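Local coordinates for R.Pab1 family restriction endonuclease (Campylobacter coli, PDB 7CFA), which acts as a restriction DNA glycosylase, probably excising a base from its recognition sequence and so leading to DNA cleavage, at residues E109-K114 with I155-K160; G168-C173 with L212-I217. The protein carries 2 engineered substitutions. All coordinates share one frame; numbering follows the deposited sequence.

Contact 1. Residues E109-K114 with I155-K160; sequences ELIEDK and IIIKEK
Lys160 and Glu112 form a salt bridge across this contact, with NZ of Lys160 3.0 Å from OE1 of Glu112; it is also the one hydrogen bond joining the two segments. The ammonium does not lie in the plane of the carboxylate: it meets OE1 from above, 53° out of that plane. The side chains cross at about a right angle. The lysine runs extended from CG until its last torsion, where chi4 of -58° folds NZ over to the acid. OE1 is the oxygen that carries the bond; OE2 of Glu112 lies 4.0 Å from NZ of Lys160 and is hydrogen-bonded elsewhere. With its two oxygens held by different partners, the carboxylate is restrained against rotation.

Residues 111-114 make a single short helical turn, with Leu110 at the N-cap position; the carbonyl O of Leu110 accepts from N of Asp113 at 3.1 Å and from N of Lys114 at 3.0 Å. This turn packs against strand 152-159, part of a curved antiparallel sheet consistent with the half-pipe fold of the R.PabI family, and Lys160 lies just past the end of that strand. The nearest CA atoms, those of Glu112 and Ile157, are 7.9 Å apart, so side chains alone bridge the gap.

The apolar part belongs to Ile111, whose two branches divide the work. With chi1 at -71°, CG1 leads CD1 of Ile111 to meet CD1 of Ile155 tip to tip at 3.6 Å. The other branch, CG2 of Ile111, lies 4.0 Å from CD1 of Ile157, a looser contact made at an oblique crossing. Ile111 also packs on Val127 of the second subunit, and backbone hydrogen bonds tie Ile111 to Ile220 and Glu112 to Leu221.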
ATOM      1  N   GLU A 109      -2.585 -16.925 -21.080  1.00 66.22           N
ATOM      2  CA  GLU A 109      -3.042 -16.557 -19.747  1.00 59.45           C
ATOM      3  C   GLU A 109      -2.059 -15.572 -19.125  1.00 54.89           C
ATOM      4  O   GLU A 109      -0.896 -15.917 -18.883  1.00 56.16           O
ATOM      5  CB  GLU A 109      -3.186 -17.797 -18.865  1.00 66.31           C
ATOM      6  CG  GLU A 109      -4.140 -18.845 -19.411  1.00 73.74           C
ATOM      7  CD  GLU A 109      -4.290 -20.032 -18.480  1.00 81.72           C
ATOM      8  OE1 GLU A 109      -3.627 -20.053 -17.421  1.00 80.05           O
ATOM      9  OE2 GLU A 109      -5.076 -20.947 -18.807  1.00 85.33           O
ATOM     10  N   LEU A 110      -2.523 -14.353 -18.872  1.00 54.81           N
ATOM     11  CA  LEU A 110      -1.724 -13.329 -18.220  1.00 54.13           C
ATOM     12  C   LEU A 110      -2.216 -13.102 -16.796  1.00 57.78           C
ATOM     13  O   LEU A 110      -3.417 -13.171 -16.517  1.00 50.95           O
ATOM     14  CB  LEU A 110      -1.766 -12.014 -19.003  1.00 44.76           C
ATOM     15  CG  LEU A 110      -1.158 -12.073 -20.401  1.00 69.07           C
ATOM     16  CD1 LEU A 110      -1.369 -10.753 -21.123  1.00 64.46           C
ATOM     17  CD2 LEU A 110       0.322 -12.422 -20.327  1.00 62.30           C
ATOM     18  N   ILE A 111      -1.267 -12.816 -15.903  1.00 57.24           N
ATOM     19  CA  ILE A 111      -1.584 -12.677 -14.485  1.00 58.20           C
ATOM     20  C   ILE A 111      -2.523 -11.497 -14.249  1.00 57.14           C
ATOM     21  O   ILE A 111      -3.509 -11.606 -13.511  1.00 64.28           O
ATOM     22  CB  ILE A 111      -0.286 -12.546 -13.667  1.00 51.42           C
ATOM     23  CG1 ILE A 111       0.449 -13.884 -13.634  1.00 54.74           C
ATOM     24  CG2 ILE A 111      -0.571 -12.029 -12.260  1.00 39.33           C
ATOM     25  CD1 ILE A 111       1.754 -13.849 -12.875  1.00 52.56           C
ATOM     26  N   GLU A 112      -2.233 -10.349 -14.867  1.00 49.23           N
ATOM     27  CA  GLU A 112      -3.070  -9.171 -14.660  1.00 55.82           C
ATOM     28  C   GLU A 112      -4.455  -9.313 -15.278  1.00 57.83           C
ATOM     29  O   GLU A 112      -5.334  -8.501 -14.973  1.00 60.15           O
ATOM     30  CB  GLU A 112      -2.367  -7.926 -15.207  1.00 51.10           C
ATOM     31  CG  GLU A 112      -1.134  -7.539 -14.404  1.00 64.47           C
ATOM     32  CD  GLU A 112      -0.426  -6.312 -14.945  1.00 82.13           C
ATOM     33  OE1 GLU A 112      -0.911  -5.726 -15.937  1.00 82.00           O
ATOM     34  OE2 GLU A 112       0.621  -5.935 -14.376  1.00 87.68           O
ATOM     35  N   ASP A 113      -4.673 -10.318 -16.128  1.00 50.35           N
ATOM     36  CA  ASP A 113      -6.003 -10.600 -16.649  1.00 54.31           C
ATOM     37  C   ASP A 113      -6.746 -11.655 -15.841  1.00 55.66           C
ATOM     38  O   ASP A 113      -7.982 -11.643 -15.824  1.00 59.60           O
ATOM     39  CB  ASP A 113      -5.920 -11.051 -18.114  1.00 56.94           C
ATOM     40  CG  ASP A 113      -5.423  -9.953 -19.036  1.00 72.61           C
ATOM     41  OD1 ASP A 113      -5.736  -8.771 -18.777  1.00 81.36           O
ATOM     42  OD2 ASP A 113      -4.719 -10.270 -20.017  1.00 77.45           O
ATOM     43  N   LYS A 114      -6.028 -12.552 -15.163  1.00 52.49           N
ATOM     44  CA  LYS A 114      -6.650 -13.608 -14.373  1.00 50.52           C
ATOM     45  C   LYS A 114      -6.788 -13.261 -12.899  1.00 43.61           C
ATOM     46  O   LYS A 114      -7.679 -13.794 -12.232  1.00 48.92           O
ATOM     47  CB  LYS A 114      -5.849 -14.910 -14.501  1.00 56.97           C
ATOM     48  CG  LYS A 114      -5.699 -15.420 -15.925  1.00 60.45           C
ATOM     49  CD  LYS A 114      -7.052 -15.649 -16.581  1.00 60.90           C
ATOM     50  CE  LYS A 114      -6.895 -16.140 -18.013  1.00 62.79           C
ATOM     51  NZ  LYS A 114      -8.211 -16.361 -18.680  1.00 59.42           N
ATOM     52  N   ILE A 155       3.965 -12.214  -5.854  1.00 41.52           N
ATOM     53  CA  ILE A 155       3.404 -11.183  -6.716  1.00 48.88           C
ATOM     54  C   ILE A 155       2.219 -10.560  -5.994  1.00 46.47           C
ATOM     55  O   ILE A 155       1.219 -11.237  -5.723  1.00 46.36           O
ATOM     56  CB  ILE A 155       2.988 -11.751  -8.080  1.00 44.74           C
ATOM     57  CG1 ILE A 155       4.201 -12.369  -8.780  1.00 44.09           C
ATOM     58  CG2 ILE A 155       2.361 -10.665  -8.941  1.00 39.44           C
ATOM     59  CD1 ILE A 155       3.874 -13.072 -10.072  1.00 45.56           C
ATOM     60  N   ILE A 156       2.335  -9.276  -5.674  1.00 49.38           N
ATOM     61  CA  ILE A 156       1.260  -8.529  -5.032  1.00 47.71           C
ATOM     62  C   ILE A 156       0.431  -7.851  -6.113  1.00 46.47           C
ATOM     63  O   ILE A 156       0.974  -7.178  -6.996  1.00 44.51           O
ATOM     64  CB  ILE A 156       1.823  -7.500  -4.038  1.00 54.37           C
ATOM     65  CG1 ILE A 156       2.715  -8.189  -3.002  1.00 59.63           C
ATOM     66  CG2 ILE A 156       0.692  -6.747  -3.356  1.00 70.74           C
ATOM     67  CD1 ILE A 156       2.010  -9.265  -2.208  1.00 70.79           C
ATOM     68  N   ILE A 157      -0.885  -8.029  -6.048  1.00 48.82           N
ATOM     69  CA  ILE A 157      -1.810  -7.479  -7.033  1.00 49.70           C
ATOM     70  C   ILE A 157      -2.481  -6.250  -6.431  1.00 54.32           C
ATOM     71  O   ILE A 157      -3.156  -6.344  -5.399  1.00 52.29           O
ATOM     72  CB  ILE A 157      -2.852  -8.521  -7.465  1.00 53.10           C
ATOM     73  CG1 ILE A 157      -2.165  -9.778  -8.006  1.00 62.62           C
ATOM     74  CG2 ILE A 157      -3.789  -7.935  -8.507  1.00 49.29           C
ATOM     75  CD1 ILE A 157      -1.302  -9.529  -9.223  1.00 64.69           C
ATOM     76  N   LYS A 158      -2.300  -5.099  -7.075  1.00 54.85           N
ATOM     77  CA  LYS A 158      -2.916  -3.848  -6.655  1.00 54.17           C
ATOM     78  C   LYS A 158      -3.621  -3.207  -7.844  1.00 53.83           C
ATOM     79  O   LYS A 158      -3.483  -3.647  -8.989  1.00 54.68           O
ATOM     80  CB  LYS A 158      -1.882  -2.880  -6.063  1.00 57.53           C
ATOM     81  CG  LYS A 158      -1.275  -3.337  -4.743  1.00 71.41           C
ATOM     82  CD  LYS A 158      -2.306  -3.355  -3.623  1.00 73.93           C
ATOM     83  CE  LYS A 158      -1.678  -3.790  -2.308  1.00 71.00           C
ATOM     84  NZ  LYS A 158      -2.652  -3.786  -1.182  1.00 76.18           N
ATOM     85  N   GLU A 159      -4.387  -2.154  -7.562  1.00 55.90           N
ATOM     86  CA  GLU A 159      -5.103  -1.450  -8.619  1.00 59.74           C
ATOM     87  C   GLU A 159      -4.134  -0.654  -9.484  1.00 63.67           C
ATOM     88  O   GLU A 159      -3.136  -0.119  -8.994  1.00 72.97           O
ATOM     89  CB  GLU A 159      -6.152  -0.505  -8.030  1.00 61.97           C
ATOM     90  CG  GLU A 159      -7.148  -1.151  -7.081  1.00 65.43           C
ATOM     91  CD  GLU A 159      -6.685  -1.114  -5.638  1.00 71.26           C
ATOM     92  OE1 GLU A 159      -5.481  -0.875  -5.407  1.00 73.92           O
ATOM     93  OE2 GLU A 159      -7.526  -1.319  -4.737  1.00 70.97           O
ATOM     94  N   LYS A 160      -4.432  -0.579 -10.778  1.00 69.79           N
ATOM     95  CA  LYS A 160      -3.663   0.286 -11.663  1.00 77.48           C
ATOM     96  C   LYS A 160      -3.938   1.744 -11.321  1.00 98.06           C
ATOM     97  O   LYS A 160      -5.095   2.154 -11.190  1.00 88.61           O
ATOM     98  CB  LYS A 160      -4.014   0.015 -13.124  1.00 69.49           C
ATOM     99  CG  LYS A 160      -3.476  -1.289 -13.678  1.00 67.91           C
ATOM    100  CD  LYS A 160      -3.679  -1.343 -15.183  1.00 72.61           C
ATOM    101  CE  LYS A 160      -3.188  -2.653 -15.772  1.00 78.55           C
ATOM    102  NZ  LYS A 160      -1.745  -2.882 -15.487  1.00 89.84           N
TER

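Contact 2. Residues G168-C173 with L212-I217; sequences GMLYFC and LEMLKI
Met214 and Phe172 make the aromatic interaction of this contact. The methyl CE of Met214 lies over one face of the Phe172 ring, 3.6 Å from the centroid and 16° off the normal, a CH-pi contact. It is displaced toward one side of the ring, as CD1 and CE1 of Phe172 are both 3.5 Å from CE of Met214, whereas CD2 and CE2 are farther. SD of Met214 sits 4.6 Å from the centroid of the Phe172 ring, also over the face, so the pair is a Met-aromatic contact as well. The methionine is extended through chi2, and the bend at chi3 (-41°) turns CE onto the ring.

The remaining contacts are apolar and come from the two methyls of Leu170. CD2 of Leu170 lies 4.1 Å from SD of Met214, and CD1 of Leu170 is 4.0 Å from CG2 of Ile217, where the side chains cross at about a right angle. No hydrogen bond joins the segments.

Strand 168-173 and helix segment 212-217 run antiparallel at 170°, their axes 11.0 Å apart, so this part of the helix lies lengthwise against this strand. Trp51 of strand 47-51 and Phe211 also pack on Phe172, while the CB of Leu215 is directed away from the strand and its side chain touches Val229 and Ile233 of helix 223-237.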
ATOM      1  N   GLY A 168       0.707  -6.160 -11.087  1.00 54.65           N
ATOM      2  CA  GLY A 168       1.455  -7.076 -10.240  1.00 50.28           C
ATOM      3  C   GLY A 168       2.841  -6.528  -9.939  1.00 51.21           C
ATOM      4  O   GLY A 168       3.526  -6.023 -10.830  1.00 54.54           O
ATOM      5  N   MET A 169       3.229  -6.623  -8.670  1.00 53.43           N
ATOM      6  CA  MET A 169       4.568  -6.275  -8.212  1.00 52.22           C
ATOM      7  C   MET A 169       5.247  -7.546  -7.726  1.00 41.83           C
ATOM      8  O   MET A 169       4.751  -8.205  -6.806  1.00 41.31           O
ATOM      9  CB  MET A 169       4.522  -5.229  -7.098  1.00 59.53           C
ATOM     10  CG  MET A 169       4.328  -3.799  -7.578  1.00 82.00           C
ATOM     11  SD  MET A 169       2.719  -3.501  -8.335  1.00100.98           S
ATOM     12  CE  MET A 169       1.629  -3.828  -6.952  1.00 98.02           C
ATOM     13  N   LEU A 170       6.373  -7.890  -8.343  1.00 44.63           N
ATOM     14  CA  LEU A 170       7.086  -9.116  -8.015  1.00 38.00           C
ATOM     15  C   LEU A 170       8.159  -8.825  -6.977  1.00 41.19           C
ATOM     16  O   LEU A 170       8.924  -7.865  -7.115  1.00 37.32           O
ATOM     17  CB  LEU A 170       7.707  -9.729  -9.272  1.00 39.33           C
ATOM     18  CG  LEU A 170       8.295 -11.142  -9.178  1.00 44.95           C
ATOM     19  CD1 LEU A 170       8.116 -11.873 -10.499  1.00 48.56           C
ATOM     20  CD2 LEU A 170       9.768 -11.105  -8.797  1.00 38.50           C
ATOM     21  N   TYR A 171       8.210  -9.655  -5.939  1.00 39.49           N
ATOM     22  CA  TYR A 171       9.214  -9.554  -4.891  1.00 43.59           C
ATOM     23  C   TYR A 171       9.995 -10.857  -4.830  1.00 44.59           C
ATOM     24  O   TYR A 171       9.403 -11.940  -4.852  1.00 40.25           O
ATOM     25  CB  TYR A 171       8.572  -9.248  -3.536  1.00 40.06           C
ATOM     26  CG  TYR A 171       7.911  -7.890  -3.475  1.00 41.99           C
ATOM     27  CD1 TYR A 171       6.598  -7.715  -3.899  1.00 46.10           C
ATOM     28  CD2 TYR A 171       8.600  -6.781  -3.002  1.00 41.20           C
ATOM     29  CE1 TYR A 171       5.991  -6.475  -3.850  1.00 48.81           C
ATOM     30  CE2 TYR A 171       8.000  -5.534  -2.946  1.00 46.68           C
ATOM     31  CZ  TYR A 171       6.695  -5.388  -3.372  1.00 55.25           C
ATOM     32  OH  TYR A 171       6.093  -4.153  -3.322  1.00 57.28           O
ATOM     33  N   PHE A 172      11.317 -10.747  -4.766  1.00 43.79           N
ATOM     34  CA  PHE A 172      12.208 -11.897  -4.692  1.00 39.71           C
ATOM     35  C   PHE A 172      12.673 -12.050  -3.249  1.00 40.45           C
ATOM     36  O   PHE A 172      13.237 -11.113  -2.674  1.00 38.61           O
ATOM     37  CB  PHE A 172      13.390 -11.712  -5.644  1.00 42.31           C
ATOM     38  CG  PHE A 172      14.319 -12.888  -5.705  1.00 42.33           C
ATOM     39  CD1 PHE A 172      13.825 -14.182  -5.741  1.00 38.54           C
ATOM     40  CD2 PHE A 172      15.690 -12.695  -5.750  1.00 37.15           C
ATOM     41  CE1 PHE A 172      14.686 -15.263  -5.808  1.00 42.08           C
ATOM     42  CE2 PHE A 172      16.553 -13.770  -5.819  1.00 39.67           C
ATOM     43  CZ  PHE A 172      16.051 -15.055  -5.848  1.00 45.20           C
ATOM     44  N   CYS A 173      12.427 -13.219  -2.662  1.00 37.40           N
ATOM     45  CA  CYS A 173      12.642 -13.428  -1.238  1.00 42.86           C
ATOM     46  C   CYS A 173      13.519 -14.647  -0.982  1.00 51.04           C
ATOM     47  O   CYS A 173      13.451 -15.647  -1.705  1.00 52.41           O
ATOM     48  CB  CYS A 173      11.310 -13.590  -0.498  1.00 49.33           C
ATOM     49  SG  CYS A 173      10.147 -12.229  -0.762  1.00 49.75           S
ATOM     50  N   LEU A 212      16.232 -17.736 -14.219  1.00 43.28           N
ATOM     51  CA  LEU A 212      15.578 -18.026 -15.493  1.00 45.53           C
ATOM     52  C   LEU A 212      14.082 -18.249 -15.309  1.00 44.52           C
ATOM     53  O   LEU A 212      13.273 -17.761 -16.108  1.00 46.20           O
ATOM     54  CB  LEU A 212      16.219 -19.244 -16.156  1.00 46.66           C
ATOM     55  CG  LEU A 212      17.581 -19.026 -16.816  1.00 52.27           C
ATOM     56  CD1 LEU A 212      18.156 -20.349 -17.293  1.00 54.05           C
ATOM     57  CD2 LEU A 212      17.458 -18.048 -17.974  1.00 51.68           C
ATOM     58  N   GLU A 213      13.692 -18.991 -14.269  1.00 45.20           N
ATOM     59  CA  GLU A 213      12.271 -19.169 -13.987  1.00 47.34           C
ATOM     60  C   GLU A 213      11.610 -17.854 -13.594  1.00 44.55           C
ATOM     61  O   GLU A 213      10.420 -17.657 -13.858  1.00 49.17           O
ATOM     62  CB  GLU A 213      12.076 -20.212 -12.885  1.00 43.45           C
ATOM     63  CG  GLU A 213      12.458 -21.623 -13.302  1.00 52.78           C
ATOM     64  CD  GLU A 213      12.118 -22.662 -12.251  1.00 62.87           C
ATOM     65  OE1 GLU A 213      11.541 -22.296 -11.204  1.00 65.13           O
ATOM     66  OE2 GLU A 213      12.429 -23.851 -12.472  1.00 77.18           O
ATOM     67  N   MET A 214      12.363 -16.947 -12.970  1.00 38.99           N
ATOM     68  CA  MET A 214      11.802 -15.653 -12.603  1.00 45.88           C
ATOM     69  C   MET A 214      11.575 -14.787 -13.834  1.00 45.67           C
ATOM     70  O   MET A 214      10.594 -14.036 -13.901  1.00 50.01           O
ATOM     71  CB  MET A 214      12.723 -14.945 -11.612  1.00 44.82           C
ATOM     72  CG  MET A 214      12.054 -13.836 -10.824  1.00 56.26           C
ATOM     73  SD  MET A 214      13.243 -12.959  -9.796  1.00 67.75           S
ATOM     74  CE  MET A 214      14.218 -14.331  -9.192  1.00 59.45           C
ATOM     75  N   LEU A 215      12.475 -14.873 -14.815  1.00 39.88           N
ATOM     76  CA  LEU A 215      12.257 -14.177 -16.078  1.00 44.97           C
ATOM     77  C   LEU A 215      10.990 -14.676 -16.759  1.00 46.22           C
ATOM     78  O   LEU A 215      10.206 -13.882 -17.293  1.00 44.70           O
ATOM     79  CB  LEU A 215      13.465 -14.362 -16.997  1.00 40.85           C
ATOM     80  CG  LEU A 215      13.467 -13.501 -18.260  1.00 47.29           C
ATOM     81  CD1 LEU A 215      13.647 -12.034 -17.897  1.00 46.05           C
ATOM     82  CD2 LEU A 215      14.541 -13.958 -19.235  1.00 48.62           C
ATOM     83  N   LYS A 216      10.768 -15.993 -16.740  1.00 43.80           N
ATOM     84  CA  LYS A 216       9.560 -16.551 -17.336  1.00 51.09           C
ATOM     85  C   LYS A 216       8.306 -16.062 -16.624  1.00 50.13           C
ATOM     86  O   LYS A 216       7.279 -15.829 -17.271  1.00 51.87           O
ATOM     87  CB  LYS A 216       9.624 -18.080 -17.317  1.00 47.97           C
ATOM     88  CG  LYS A 216       8.484 -18.756 -18.060  1.00 52.65           C
ATOM     89  CD  LYS A 216       8.670 -20.265 -18.133  1.00 63.78           C
ATOM     90  CE  LYS A 216       8.599 -20.906 -16.757  1.00 76.88           C
ATOM     91  NZ  LYS A 216       8.651 -22.394 -16.840  1.00 81.15           N
ATOM     92  N   ILE A 217       8.371 -15.891 -15.301  1.00 44.16           N
ATOM     93  CA  ILE A 217       7.208 -15.428 -14.553  1.00 43.13           C
ATOM     94  C   ILE A 217       6.896 -13.974 -14.889  1.00 44.79           C
ATOM     95  O   ILE A 217       5.727 -13.597 -15.032  1.00 51.11           O
ATOM     96  CB  ILE A 217       7.427 -15.635 -13.044  1.00 38.05           C
ATOM     97  CG1 ILE A 217       7.471 -17.131 -12.723  1.00 43.04           C
ATOM     98  CG2 ILE A 217       6.330 -14.951 -12.238  1.00 39.76           C
ATOM     99  CD1 ILE A 217       7.799 -17.435 -11.281  1.00 49.45           C
TER

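How the contacts relate
Contacts 1 and 2 follow each other along the chain, their centres about 13 Å apart, and are joined through neighbouring antiparallel strands 152-159 and 166-175. The backbone pairing passes from O of Ile156 to N of Met169, 2.9 Å apart, a probable hydrogen bond. A second polar link, also a probable hydrogen bond, is longer, with OE2 of Glu112 3.3 Å from N of Gly168, so the short helix of contact 1 also reaches the strand of contact 2. The apolar sides of the two contacts meet where CD1 of Ile155 lies 3.8 Å from CG2 of Ile217. Contact 2 is nearer the chain centre, its own centre about 4 Å from it against about 15 Å for contact 1.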